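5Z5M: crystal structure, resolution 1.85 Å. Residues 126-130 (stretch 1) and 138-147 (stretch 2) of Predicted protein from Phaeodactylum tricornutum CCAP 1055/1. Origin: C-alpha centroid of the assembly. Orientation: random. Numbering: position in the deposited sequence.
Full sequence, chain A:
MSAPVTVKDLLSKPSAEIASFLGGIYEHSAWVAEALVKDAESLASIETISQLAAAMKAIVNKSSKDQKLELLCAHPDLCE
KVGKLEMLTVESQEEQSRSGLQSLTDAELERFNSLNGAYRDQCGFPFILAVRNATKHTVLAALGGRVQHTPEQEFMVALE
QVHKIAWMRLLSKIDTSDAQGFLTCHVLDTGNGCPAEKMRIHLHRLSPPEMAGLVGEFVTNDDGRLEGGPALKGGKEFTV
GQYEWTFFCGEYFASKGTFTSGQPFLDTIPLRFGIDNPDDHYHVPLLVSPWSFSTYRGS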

ATOM      1  N   PRO A 126      24.379  30.246  -3.071  1.00 16.33           N
ATOM      2  CA  PRO A 126      23.520  30.427  -1.894  1.00 24.25           C
ATOM      3  C   PRO A 126      22.502  29.307  -1.684  1.00 24.65           C
ATOM      4  O   PRO A 126      22.174  28.563  -2.610  1.00 14.73           O
ATOM      5  CB  PRO A 126      22.807  31.758  -2.180  1.00 25.64           C
ATOM      6  CG  PRO A 126      22.874  31.925  -3.653  1.00 22.47           C
ATOM      7  CD  PRO A 126      24.162  31.298  -4.082  1.00 22.77           C
ATOM      8  N   PHE A 127      22.018  29.189  -0.453  1.00 13.64           N
ATOM      9  CA  PHE A 127      20.969  28.234  -0.135  1.00 14.99           C
ATOM     10  C   PHE A 127      19.672  28.685  -0.777  1.00 17.82           C
ATOM     11  O   PHE A 127      19.188  29.787  -0.516  1.00 17.66           O
ATOM     12  CB  PHE A 127      20.802  28.098   1.379  1.00 16.48           C
ATOM     13  CG  PHE A 127      19.682  27.187   1.791  1.00 15.11           C
ATOM     14  CD1 PHE A 127      19.847  25.811   1.775  1.00 14.43           C
ATOM     15  CD2 PHE A 127      18.472  27.705   2.212  1.00 17.15           C
ATOM     16  CE1 PHE A 127      18.818  24.967   2.162  1.00 11.53           C
ATOM     17  CE2 PHE A 127      17.438  26.867   2.603  1.00 11.64           C
ATOM     18  CZ  PHE A 127      17.617  25.497   2.579  1.00 15.39           C
ATOM     19  N   ILE A 128      19.113  27.826  -1.621  1.00 17.66           N
ATOM     20  CA  ILE A 128      17.883  28.137  -2.327  1.00 15.67           C
ATOM     21  C   ILE A 128      16.794  27.143  -1.941  1.00 12.75           C
ATOM     22  O   ILE A 128      17.025  25.933  -1.916  1.00 14.77           O
ATOM     23  CB  ILE A 128      18.105  28.127  -3.854  1.00 17.26           C
ATOM     24  CG1 ILE A 128      19.212  29.114  -4.225  1.00 18.26           C
ATOM     25  CG2 ILE A 128      16.812  28.456  -4.599  1.00 16.16           C
ATOM     26  CD1 ILE A 128      19.643  29.032  -5.675  1.00 17.78           C
ATOM     27  N   LEU A 129      15.613  27.661  -1.621  1.00 12.73           N
ATOM     28  CA  LEU A 129      14.486  26.826  -1.221  1.00 16.82           C
ATOM     29  C   LEU A 129      13.176  27.352  -1.802  1.00 21.74           C
ATOM     30  O   LEU A 129      12.774  28.484  -1.525  1.00 25.75           O
ATOM     31  CB  LEU A 129      14.389  26.749   0.306  1.00 13.87           C
ATOM     32  CG  LEU A 129      13.291  25.827   0.835  1.00 13.18           C
ATOM     33  CD1 LEU A 129      13.533  24.384   0.402  1.00 22.38           C
ATOM     34  CD2 LEU A 129      13.184  25.915   2.348  1.00 22.64           C
ATOM     35  N   ALA A 130      12.522  26.528  -2.614  1.00 14.42           N
ATOM     36  CA  ALA A 130      11.248  26.900  -3.217  1.00 23.24           C
ATOM     37  C   ALA A 130      10.084  26.230  -2.499  1.00 27.16           C
ATOM     38  O   ALA A 130       9.721  25.097  -2.815  1.00 43.54           O
ATOM     39  CB  ALA A 130      11.233  26.529  -4.687  1.00 22.97           C
ATOM     40  N   THR A 138      10.218  24.374   8.326  1.00 18.34           N
ATOM     41  CA  THR A 138      10.617  23.905   6.998  1.00 19.98           C
ATOM     42  C   THR A 138      12.001  24.423   6.595  1.00 14.53           C
ATOM     43  O   THR A 138      12.867  23.655   6.172  1.00 14.81           O
ATOM     44  CB  THR A 138       9.597  24.337   5.924  1.00 22.91           C
ATOM     45  OG1 THR A 138       8.300  23.834   6.266  1.00 33.13           O
ATOM     46  CG2 THR A 138      10.001  23.809   4.555  1.00 23.50           C
ATOM     47  N   VAL A 139      12.204  25.728   6.735  1.00 12.92           N
ATOM     48  CA  VAL A 139      13.475  26.344   6.366  1.00 16.27           C
ATOM     49  C   VAL A 139      14.648  25.791   7.179  1.00 12.57           C
ATOM     50  O   VAL A 139      15.681  25.425   6.619  1.00 16.44           O
ATOM     51  CB  VAL A 139      13.411  27.869   6.534  1.00 15.03           C
ATOM     52  CG1 VAL A 139      14.758  28.485   6.234  1.00 21.44           C
ATOM     53  CG2 VAL A 139      12.338  28.447   5.618  1.00 17.19           C
ATOM     54  N   LEU A 140      14.484  25.720   8.498  1.00 11.36           N
ATOM     55  CA  LEU A 140      15.554  25.226   9.358  1.00 12.72           C
ATOM     56  C   LEU A 140      15.835  23.746   9.115  1.00 15.68           C
ATOM     57  O   LEU A 140      16.995  23.323   9.110  1.00 15.67           O
ATOM     58  CB  LEU A 140      15.213  25.468  10.831  1.00 18.38           C
ATOM     59  CG  LEU A 140      15.356  26.921  11.283  1.00 16.25           C
ATOM     60  CD1 LEU A 140      14.681  27.130  12.631  1.00 31.50           C
ATOM     61  CD2 LEU A 140      16.833  27.292  11.358  1.00 19.40           C
ATOM     62  N   ALA A 141      14.779  22.964   8.900  1.00 12.13           N
ATOM     63  CA  ALA A 141      14.940  21.541   8.613  1.00 13.10           C
ATOM     64  C   ALA A 141      15.683  21.325   7.298  1.00 11.15           C
ATOM     65  O   ALA A 141      16.541  20.446   7.196  1.00 13.84           O
ATOM     66  CB  ALA A 141      13.589  20.847   8.574  1.00 16.26           C
ATOM     67  N   ALA A 142      15.352  22.136   6.297  1.00 13.93           N
ATOM     68  CA  ALA A 142      15.979  22.031   4.984  1.00 17.17           C
ATOM     69  C   ALA A 142      17.458  22.403   5.061  1.00 16.07           C
ATOM     70  O   ALA A 142      18.318  21.669   4.578  1.00 11.82           O
ATOM     71  CB  ALA A 142      15.257  22.916   3.975  1.00 14.63           C
ATOM     72  N   LEU A 143      17.743  23.551   5.669  1.00 12.84           N
ATOM     73  CA  LEU A 143      19.115  24.000   5.861  1.00 11.75           C
ATOM     74  C   LEU A 143      19.911  23.007   6.693  1.00 15.89           C
ATOM     75  O   LEU A 143      21.049  22.682   6.363  1.00 15.60           O
ATOM     76  CB  LEU A 143      19.140  25.374   6.535  1.00 21.43           C
ATOM     77  CG  LEU A 143      19.701  26.538   5.716  1.00 28.59           C
ATOM     78  CD1 LEU A 143      19.641  27.831   6.516  1.00 26.37           C
ATOM     79  CD2 LEU A 143      21.125  26.244   5.266  1.00 22.47           C
ATOM     80  N   GLY A 144      19.303  22.524   7.772  1.00 18.56           N
ATOM     81  CA  GLY A 144      19.973  21.600   8.668  1.00 22.50           C
ATOM     82  C   GLY A 144      20.379  20.314   7.978  1.00 18.76           C
ATOM     83  O   GLY A 144      21.437  19.750   8.262  1.00 16.90           O
ATOM     84  N   GLY A 145      19.538  19.853   7.058  1.00 15.54           N
ATOM     85  CA  GLY A 145      19.806  18.619   6.346  1.00 11.64           C
ATOM     86  C   GLY A 145      20.766  18.810   5.185  1.00 13.58           C
ATOM     87  O   GLY A 145      21.751  18.088   5.056  1.00 18.01           O
ATOM     88  N   ARG A 146      20.485  19.798   4.343  1.00 11.53           N
ATOM     89  CA  ARG A 146      21.234  19.974   3.104  1.00 11.73           C
ATOM     90  C   ARG A 146      22.652  20.506   3.328  1.00 15.00           C
ATOM     91  O   ARG A 146      23.503  20.419   2.445  1.00 11.70           O
ATOM     92  CB  ARG A 146      20.448  20.886   2.156  1.00 14.84           C
ATOM     93  CG  ARG A 146      19.246  20.173   1.521  1.00 13.54           C
ATOM     94  CD  ARG A 146      18.271  21.125   0.839  1.00  9.76           C
ATOM     95  NE  ARG A 146      18.925  22.018  -0.111  1.00 13.75           N
ATOM     96  CZ  ARG A 146      18.327  23.054  -0.691  1.00 14.56           C
ATOM     97  NH1 ARG A 146      17.050  23.316  -0.434  1.00 13.04           N
ATOM     98  NH2 ARG A 146      19.002  23.824  -1.535  1.00 13.64           N
ATOM     99  N   VAL A 147      22.930  21.025   4.518  1.00 16.08           N
ATOM    100  CA  VAL A 147      24.288  21.475   4.798  1.00 13.72           C
ATOM    101  C   VAL A 147      25.205  20.262   4.984  1.00 16.70           C
ATOM    102  O   VAL A 147      26.427  20.385   4.921  1.00 20.95           O
ATOM    103  CB  VAL A 147      24.339  22.397   6.032  1.00 16.82           C
ATOM    104  CG1 VAL A 147      24.111  21.596   7.307  1.00 19.10           C
ATOM    105  CG2 VAL A 147      25.659  23.150   6.089  1.00 16.53           C
TER

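Stretch 1 is an extended segment without regular secondary structure. It packs against a helix in stretch 2, and together the two bury 355 Å². P126 makes no contact with the helix.

F127 points its CA-to-CB bond toward the helix and carries the largest covered area, 97 Å². Its chi1 is t. L143 lies over one face of the ring: L143 CG sits 3.7 Å from the ring centroid, only 3° off the normal, a CH-pi contact. L143 CD2 also comes within 3.7 Å of F127 CD1. A142 meets the ring at its edge, with A142 CB 3.8 Å from F127 CZ. A142 offers only a methyl here, and beside it the ring tip comes near the helix backbone, with F127 CZ 3.7 Å from L143 N. F127 CE1 lies over one face of the R146 guanidinium, 3.5 Å from R146 CZ. The ring offers a face to L143, and its CE1 atom meets the face of the guanidinium.

The CA-to-CB bond of I128 points away from the helix, and its backbone makes the contact instead. I128 O accepts two hydrogen bonds from R146, at 3.0 Å from NH1 and 2.9 Å from NH2. This carbonyl lies near the guanidinium plane, so both nitrogens can reach it. Arginine suits the place because it is long enough to span the gap and has two terminal donors. R146 NE and NH2 are hydrogen-bonded elsewhere in the structure.

The CA-to-CB bond of L129 points toward the helix, as expected from alternation along an extended chain. Its branched apolar side chain suits a place lined by methyl groups of V139 and A142. L129 CD2 packs 4.0 Å from A142 CB and 4.2 Å from V139 CG2, so one methyl touches both residues. L129 CD1 lies 3.8 Å from R146 NH1, near the guanidinium plane. The CA-to-CB bond of A130 points away, and A130 makes no contact.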